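Local coordinates for protein putative acetyltransferase Sthe_0691 (Sphaerobacter thermophilus, PDB 3SHP) that is a putative acetyltransferase, probably of the GNAT type, expected to move an acetyl group from acetyl-CoA to an acceptor not yet identified, at residues Asn38-Glu43 against Thr123-Ala128; Leu142-Arg147 against Leu162-Val167. All blocks are in the same frame, centred on the assembly; numbering follows the deposited sequence.

Contact 1: Asn38-Glu43 against Thr123-Ala128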
ATOM      1  N   ASN A  38      13.653   9.223  16.494  1.00 25.90           N
ATOM      2  CA  ASN A  38      14.321   9.323  17.785  1.00 25.02           C
ATOM      3  C   ASN A  38      13.995   8.051  18.563  1.00 23.73           C
ATOM      4  O   ASN A  38      13.237   7.205  18.060  1.00 23.43           O
ATOM      5  CB  ASN A  38      13.831  10.578  18.530  1.00 25.00           C
ATOM      6  CG  ASN A  38      12.323  10.654  18.579  1.00 26.19           C
ATOM      7  OD1 ASN A  38      11.633   9.685  18.962  1.00 24.89           O
ATOM      8  ND2 ASN A  38      11.790  11.793  18.167  1.00 29.01           N
ATOM      9  N   ALA A  39      14.571   7.896  19.754  1.00 22.22           N
ATOM     10  CA  ALA A  39      14.274   6.745  20.615  1.00 21.73           C
ATOM     11  C   ALA A  39      13.234   7.063  21.693  1.00 21.92           C
ATOM     12  O   ALA A  39      12.798   6.179  22.410  1.00 22.71           O
ATOM     13  CB  ALA A  39      15.552   6.208  21.258  1.00 21.52           C
ATOM     14  N   ALA A  40      12.856   8.325  21.842  1.00 22.13           N
ATOM     15  CA  ALA A  40      11.682   8.675  22.657  1.00 22.38           C
ATOM     16  C   ALA A  40      10.965   9.854  22.016  1.00 22.98           C
ATOM     17  O   ALA A  40      11.491  10.981  21.983  1.00 23.57           O
ATOM     18  CB  ALA A  40      12.050   8.969  24.114  1.00 21.40           C
ATOM     19  N   ARG A  41       9.768   9.538  21.514  1.00 22.54           N
ATOM     20  CA  ARG A  41       8.831  10.379  20.786  1.00 22.97           C
ATOM     21  C   ARG A  41       8.469  11.782  21.303  1.00 22.34           C
ATOM     22  O   ARG A  41       8.165  12.682  20.512  1.00 21.17           O
ATOM     23  CB  ARG A  41       7.504   9.627  20.837  1.00 23.45           C
ATOM     24  CG  ARG A  41       7.013   9.204  19.595  1.00 24.39           C
ATOM     25  CD  ARG A  41       5.867   8.268  19.885  1.00 23.77           C
ATOM     26  NE  ARG A  41       6.415   6.946  20.153  1.00 23.56           N
ATOM     27  CZ  ARG A  41       5.859   5.791  19.782  1.00 23.31           C
ATOM     28  NH1 ARG A  41       6.481   4.653  20.099  1.00 20.66           N
ATOM     29  NH2 ARG A  41       4.714   5.773  19.083  1.00 22.32           N
ATOM     30  N   ALA A  42       8.356  11.900  22.624  1.00 21.98           N
ATOM     31  CA  ALA A  42       7.992  13.149  23.265  1.00 21.87           C
ATOM     32  C   ALA A  42       8.804  13.275  24.524  1.00 22.45           C
ATOM     33  O   ALA A  42       9.338  12.282  25.025  1.00 22.01           O
ATOM     34  CB  ALA A  42       6.527  13.146  23.597  1.00 22.12           C
ATOM     35  N   GLU A  43       8.871  14.492  25.064  1.00 22.81           N
ATOM     36  CA  GLU A  43       9.678  14.756  26.248  1.00 22.73           C
ATOM     37  C   GLU A  43       9.226  16.110  26.793  1.00 22.90           C
ATOM     38  O   GLU A  43       8.703  16.933  26.036  1.00 22.27           O
ATOM     39  CB  GLU A  43      11.169  14.778  25.868  1.00 22.07           C
ATOM     40  CG  GLU A  43      11.486  15.826  24.802  1.00 22.38           C
ATOM     41  CD  GLU A  43      12.833  15.656  24.128  1.00 25.33           C
ATOM     42  OE1 GLU A  43      13.571  16.676  24.085  1.00 27.19           O
ATOM     43  OE2 GLU A  43      13.141  14.552  23.589  1.00 25.11           O
ATOM     44  N   THR A 123      15.079   9.637  29.326  1.00 25.51           N
ATOM     45  CA  THR A 123      13.736   9.722  28.781  1.00 23.89           C
ATOM     46  C   THR A 123      13.381   8.326  28.247  1.00 23.66           C
ATOM     47  O   THR A 123      14.104   7.770  27.397  1.00 23.42           O
ATOM     48  CB  THR A 123      13.663  10.813  27.661  1.00 23.46           C
ATOM     49  OG1 THR A 123      14.047  12.088  28.194  1.00 22.86           O
ATOM     50  CG2 THR A 123      12.261  10.953  27.080  1.00 21.58           C
ATOM     51  N   VAL A 124      12.292   7.764  28.769  1.00 22.61           N
ATOM     52  CA  VAL A 124      11.876   6.391  28.459  1.00 21.74           C
ATOM     53  C   VAL A 124      10.396   6.329  28.047  1.00 21.47           C
ATOM     54  O   VAL A 124       9.519   6.863  28.743  1.00 21.60           O
ATOM     55  CB  VAL A 124      12.077   5.452  29.678  1.00 22.43           C
ATOM     56  CG1 VAL A 124      11.892   3.990  29.280  1.00 20.67           C
ATOM     57  CG2 VAL A 124      13.481   5.659  30.309  1.00 23.77           C
ATOM     58  N   GLU A 125      10.120   5.644  26.943  1.00 21.00           N
ATOM     59  CA  GLU A 125       8.747   5.386  26.492  1.00 20.89           C
ATOM     60  C   GLU A 125       8.212   4.157  27.212  1.00 21.63           C
ATOM     61  O   GLU A 125       8.893   3.098  27.226  1.00 21.32           O
ATOM     62  CB  GLU A 125       8.716   5.103  24.988  1.00 20.49           C
ATOM     63  CG  GLU A 125       9.087   6.269  24.105  1.00 21.27           C
ATOM     64  CD  GLU A 125       8.731   6.019  22.609  1.00 22.15           C
ATOM     65  OE1 GLU A 125       8.419   4.855  22.243  1.00 21.84           O
ATOM     66  OE2 GLU A 125       8.775   6.988  21.808  1.00 21.37           O
ATOM     67  N   ILE A 126       7.022   4.294  27.828  1.00 21.60           N
ATOM     68  CA  ILE A 126       6.348   3.175  28.481  1.00 21.68           C
ATOM     69  C   ILE A 126       4.835   3.275  28.304  1.00 22.05           C
ATOM     70  O   ILE A 126       4.239   4.295  28.636  1.00 22.42           O
ATOM     71  CB  ILE A 126       6.645   3.096  30.009  1.00 22.05           C
ATOM     72  CG1 ILE A 126       8.157   3.191  30.296  1.00 21.11           C
ATOM     73  CG2 ILE A 126       6.073   1.785  30.599  1.00 20.84           C
ATOM     74  CD1 ILE A 126       8.486   3.357  31.782  1.00 18.47           C
ATOM     75  N   ALA A 127       4.210   2.219  27.792  1.00 21.43           N
ATOM     76  CA  ALA A 127       2.778   2.274  27.538  1.00 21.51           C
ATOM     77  C   ALA A 127       2.049   2.206  28.870  1.00 22.10           C
ATOM     78  O   ALA A 127       2.512   1.544  29.788  1.00 22.15           O
ATOM     79  CB  ALA A 127       2.336   1.129  26.618  1.00 20.76           C
ATOM     80  N   ALA A 128       0.894   2.858  28.959  1.00 23.06           N
ATOM     81  CA  ALA A 128       0.198   2.961  30.223  1.00 24.14           C
ATOM     82  C   ALA A 128      -0.259   1.617  30.771  1.00 24.83           C
ATOM     83  O   ALA A 128      -0.521   1.537  31.941  1.00 26.04           O
ATOM     84  CB  ALA A 128      -0.981   3.967  30.147  1.00 23.44           C
TER

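Contact 2: Leu142-Arg147 against Leu162-Val167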
ATOM      1  N   LEU A 142      12.484   7.474  37.974  1.00 33.67           N
ATOM      2  CA  LEU A 142      11.865   8.176  36.863  1.00 32.85           C
ATOM      3  C   LEU A 142      10.437   8.562  37.243  1.00 32.40           C
ATOM      4  O   LEU A 142       9.798   7.879  38.067  1.00 31.42           O
ATOM      5  CB  LEU A 142      11.828   7.304  35.599  1.00 32.54           C
ATOM      6  CG  LEU A 142      13.133   6.704  35.067  1.00 33.49           C
ATOM      7  CD1 LEU A 142      12.868   5.865  33.792  1.00 30.70           C
ATOM      8  CD2 LEU A 142      14.092   7.806  34.754  1.00 33.54           C
ATOM      9  N   LYS A 143       9.952   9.647  36.621  1.00 31.75           N
ATOM     10  CA  LYS A 143       8.610  10.176  36.844  1.00 31.70           C
ATOM     11  C   LYS A 143       7.862  10.440  35.529  1.00 30.29           C
ATOM     12  O   LYS A 143       8.442  10.915  34.539  1.00 29.45           O
ATOM     13  CB  LYS A 143       8.685  11.456  37.675  1.00 32.91           C
ATOM     14  CG  LYS A 143       8.958  11.174  39.183  1.00 39.11           C
ATOM     15  CD  LYS A 143       9.428  12.415  39.894  1.00 46.66           C
ATOM     16  CE  LYS A 143       9.955  12.087  41.288  1.00 52.96           C
ATOM     17  NZ  LYS A 143       8.856  11.642  42.220  1.00 57.25           N
ATOM     18  N   ALA A 144       6.569  10.132  35.533  1.00 29.29           N
ATOM     19  CA  ALA A 144       5.726  10.351  34.361  1.00 28.49           C
ATOM     20  C   ALA A 144       5.700  11.827  34.030  1.00 27.85           C
ATOM     21  O   ALA A 144       5.334  12.650  34.868  1.00 28.47           O
ATOM     22  CB  ALA A 144       4.319   9.834  34.618  1.00 28.73           C
ATOM     23  N   ALA A 145       6.084  12.155  32.804  1.00 27.22           N
ATOM     24  CA  ALA A 145       6.257  13.553  32.401  1.00 26.91           C
ATOM     25  C   ALA A 145       5.274  13.950  31.298  1.00 26.40           C
ATOM     26  O   ALA A 145       4.797  15.097  31.254  1.00 26.65           O
ATOM     27  CB  ALA A 145       7.689  13.770  31.923  1.00 26.70           C
ATOM     28  N   VAL A 146       4.978  12.999  30.410  1.00 25.39           N
ATOM     29  CA  VAL A 146       4.178  13.267  29.229  1.00 24.35           C
ATOM     30  C   VAL A 146       3.163  12.161  29.076  1.00 23.82           C
ATOM     31  O   VAL A 146       3.469  10.993  29.314  1.00 23.54           O
ATOM     32  CB  VAL A 146       5.058  13.345  27.938  1.00 24.39           C
ATOM     33  CG1 VAL A 146       4.207  13.570  26.659  1.00 23.48           C
ATOM     34  CG2 VAL A 146       6.107  14.443  28.063  1.00 24.62           C
ATOM     35  N   ARG A 147       1.947  12.543  28.698  1.00 23.38           N
ATOM     36  CA  ARG A 147       0.912  11.590  28.333  1.00 22.78           C
ATOM     37  C   ARG A 147       0.583  11.772  26.848  1.00 22.61           C
ATOM     38  O   ARG A 147       0.331  12.902  26.398  1.00 22.95           O
ATOM     39  CB  ARG A 147      -0.352  11.841  29.148  1.00 22.97           C
ATOM     40  CG  ARG A 147      -1.448  10.829  28.855  1.00 22.79           C
ATOM     41  CD  ARG A 147      -2.763  11.175  29.565  1.00 24.23           C
ATOM     42  NE  ARG A 147      -2.653  11.323  31.021  1.00 25.51           N
ATOM     43  CZ  ARG A 147      -2.702  10.307  31.899  1.00 27.33           C
ATOM     44  NH1 ARG A 147      -2.833   9.033  31.484  1.00 25.22           N
ATOM     45  NH2 ARG A 147      -2.617  10.564  33.207  1.00 27.36           N
ATOM     46  N   LEU A 162       3.153   6.739  27.689  1.00 22.26           N
ATOM     47  CA  LEU A 162       3.648   7.627  28.717  1.00 22.02           C
ATOM     48  C   LEU A 162       5.120   7.820  28.502  1.00 22.11           C
ATOM     49  O   LEU A 162       5.791   6.898  28.057  1.00 22.76           O
ATOM     50  CB  LEU A 162       3.403   7.030  30.107  1.00 22.19           C
ATOM     51  CG  LEU A 162       1.945   6.689  30.455  1.00 21.91           C
ATOM     52  CD1 LEU A 162       1.808   6.138  31.893  1.00 20.41           C
ATOM     53  CD2 LEU A 162       1.109   7.924  30.269  1.00 20.70           C
ATOM     54  N   ILE A 163       5.622   9.016  28.804  1.00 22.16           N
ATOM     55  CA  ILE A 163       7.055   9.288  28.762  1.00 22.22           C
ATOM     56  C   ILE A 163       7.533   9.569  30.175  1.00 23.92           C
ATOM     57  O   ILE A 163       7.091  10.540  30.814  1.00 24.28           O
ATOM     58  CB  ILE A 163       7.396  10.516  27.904  1.00 22.04           C
ATOM     59  CG1 ILE A 163       6.711  10.446  26.536  1.00 19.97           C
ATOM     60  CG2 ILE A 163       8.920  10.686  27.808  1.00 20.97           C
ATOM     61  CD1 ILE A 163       7.260   9.343  25.612  1.00 19.78           C
ATOM     62  N   TYR A 164       8.425   8.708  30.659  1.00 25.16           N
ATOM     63  CA  TYR A 164       8.986   8.834  31.993  1.00 26.22           C
ATOM     64  C   TYR A 164      10.349   9.479  31.862  1.00 27.20           C
ATOM     65  O   TYR A 164      11.089   9.178  30.921  1.00 27.66           O
ATOM     66  CB  TYR A 164       9.114   7.448  32.661  1.00 25.93           C
ATOM     67  CG  TYR A 164       7.881   7.057  33.438  1.00 25.53           C
ATOM     68  CD1 TYR A 164       6.679   6.795  32.781  1.00 24.42           C
ATOM     69  CD2 TYR A 164       7.911   6.955  34.826  1.00 25.46           C
ATOM     70  CE1 TYR A 164       5.538   6.462  33.483  1.00 24.52           C
ATOM     71  CE2 TYR A 164       6.763   6.602  35.552  1.00 25.40           C
ATOM     72  CZ  TYR A 164       5.593   6.348  34.863  1.00 27.04           C
ATOM     73  OH  TYR A 164       4.444   5.991  35.536  1.00 30.30           O
ATOM     74  N   GLN A 165      10.675  10.350  32.816  1.00 28.16           N
ATOM     75  CA  GLN A 165      11.932  11.102  32.801  1.00 28.89           C
ATOM     76  C   GLN A 165      12.547  11.242  34.174  1.00 30.47           C
ATOM     77  O   GLN A 165      11.845  11.262  35.191  1.00 30.64           O
ATOM     78  CB  GLN A 165      11.711  12.497  32.200  1.00 27.82           C
ATOM     79  CG  GLN A 165      11.423  12.460  30.691  1.00 26.28           C
ATOM     80  CD  GLN A 165      11.506  13.846  30.046  1.00 25.25           C
ATOM     81  OE1 GLN A 165      10.637  14.708  30.263  1.00 25.26           O
ATOM     82  NE2 GLN A 165      12.543  14.063  29.247  1.00 20.96           N
ATOM     83  N   ALA A 166      13.869  11.308  34.203  1.00 32.49           N
ATOM     84  CA  ALA A 166      14.562  11.922  35.317  1.00 34.78           C
ATOM     85  C   ALA A 166      15.358  13.072  34.730  1.00 36.29           C
ATOM     86  O   ALA A 166      16.061  12.925  33.704  1.00 36.28           O
ATOM     87  CB  ALA A 166      15.457  10.935  36.024  1.00 34.62           C
ATOM     88  N   VAL A 167      15.214  14.224  35.365  1.00 38.26           N
ATOM     89  CA  VAL A 167      15.871  15.434  34.932  1.00 40.64           C
ATOM     90  C   VAL A 167      16.648  16.033  36.114  1.00 43.66           C
ATOM     91  O   VAL A 167      16.069  16.356  37.161  1.00 43.90           O
ATOM     92  CB  VAL A 167      14.855  16.444  34.367  1.00 40.76           C
ATOM     93  CG1 VAL A 167      15.539  17.765  33.964  1.00 39.91           C
ATOM     94  CG2 VAL A 167      14.066  15.830  33.178  1.00 40.06           C
TER

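Contact 1: Asn38-Glu43 against Thr123-Ala128
The carboxylate of Glu-125 reaches out from strand 121-127 and meets Arg-41 twice, at its backbone and at its side chain. With CG beside the backbone N and the chain extended beyond it, Glu-125 presents OE2 to Arg-41 N at 2.8 Å, along an almost straight bond (173°) that uses the anti lone pair of the oxygen. The arginine chain then bends at chi3 and crosses the glutamate at about a right angle, so that the guanidinium takes the acid side-on in a bidentate salt bridge: NE bonds OE2 at 2.9 Å, and NH1 bonds OE1 at 2.9 Å. OE2 thus accepts from both Arg-41 N and NE. The two planes are 49° apart, and both side-chain nitrogens approach from above the carboxylate plane. In the GNAT-like fold suggested here, strand 121-127 runs parallel to strand 84-91, whose Arg-88 gives OE1 a second salt bridge; two arginines around one buried acid would be expected to keep it ionised. Ala-40, small enough to sit close to the sheet, has its CB 4.0 Å from Glu-125 CG and 3.6 Å from Thr-123 CG2. Thr-123 divides its branches: CG2, anti to the backbone N (OG1 at chi1 -59°), faces the loop, whereas OG1 bonds to Gln-165. At the loop's end, Glu-43 OE2 forms a salt bridge with Arg-149 of the second subunit.

Contact 2: Leu142-Arg147 against Leu162-Val167
Val-146 and Ile-163 run alongside each other on one face of the strand pair, with Val-146 CB 3.6 Å from Ile-163 CG1; branching at CB gives both the breadth to pack closely across the antiparallel pair. On the other face Tyr-164 lays its ring over Ala-144, whose CB stands 4.0 Å from the ring centroid and 23° off the normal, a CH-pi contact for which the small methyl is well suited, since it lets the ring lie close over the strand. Ala-144 N sits over the same ring face, nearer its rim. Further along, Leu-142 CD2 touches Ala-166 CB at 3.6 Å. Between Ala-144 and Val-146 the register slips by one in a classic beta bulge: Ile-163 O accepts Ala-145 N at 2.8 Å, nearly along the C=O axis, and Val-146 N at a longer 3.3 Å, on a lone pair. At the polar edge, Tyr-164 OH bonds to Glu-138, the Gln-165 amide uses OE1 for Ala-44 N and NE2 for Thr-123, and Arg-147 pairs with Asp-160 while reaching Leu-46 O of the second subunit. All five hydrogen bonds across the segments are between backbone atoms, leaving polar side-chain ends to join the pair to helix 131-139, strands 43-44 and 121-127, and the second subunit.

How the contacts relate
Contacts 1 and 2 lie in series along the chain, with centres about 8 Å apart, and meet in one sheet where strands 121-127 and 157-167 are neighbours. A probable backbone hydrogen bond, Ile-126 O to Leu-162 N at 2.8 Å, joins them, as does a probable side-chain hydrogen bond between Thr-123 OG1 and Gln-165 NE2 at 2.7 Å. Ile-163 CG2 of contact 2 packs against contact 1, 3.4 Å from Thr-123 CG2 and 3.2 Å from Ala-42 O. Both contacts touch the second subunit. The side chain of Ala-39, in contact 1, is about 10 Å from the bound tartrate, whose pocket includes Phe-35, Arg-58 and Trp-59; Phe-35 precedes segment 38-43 by three residues.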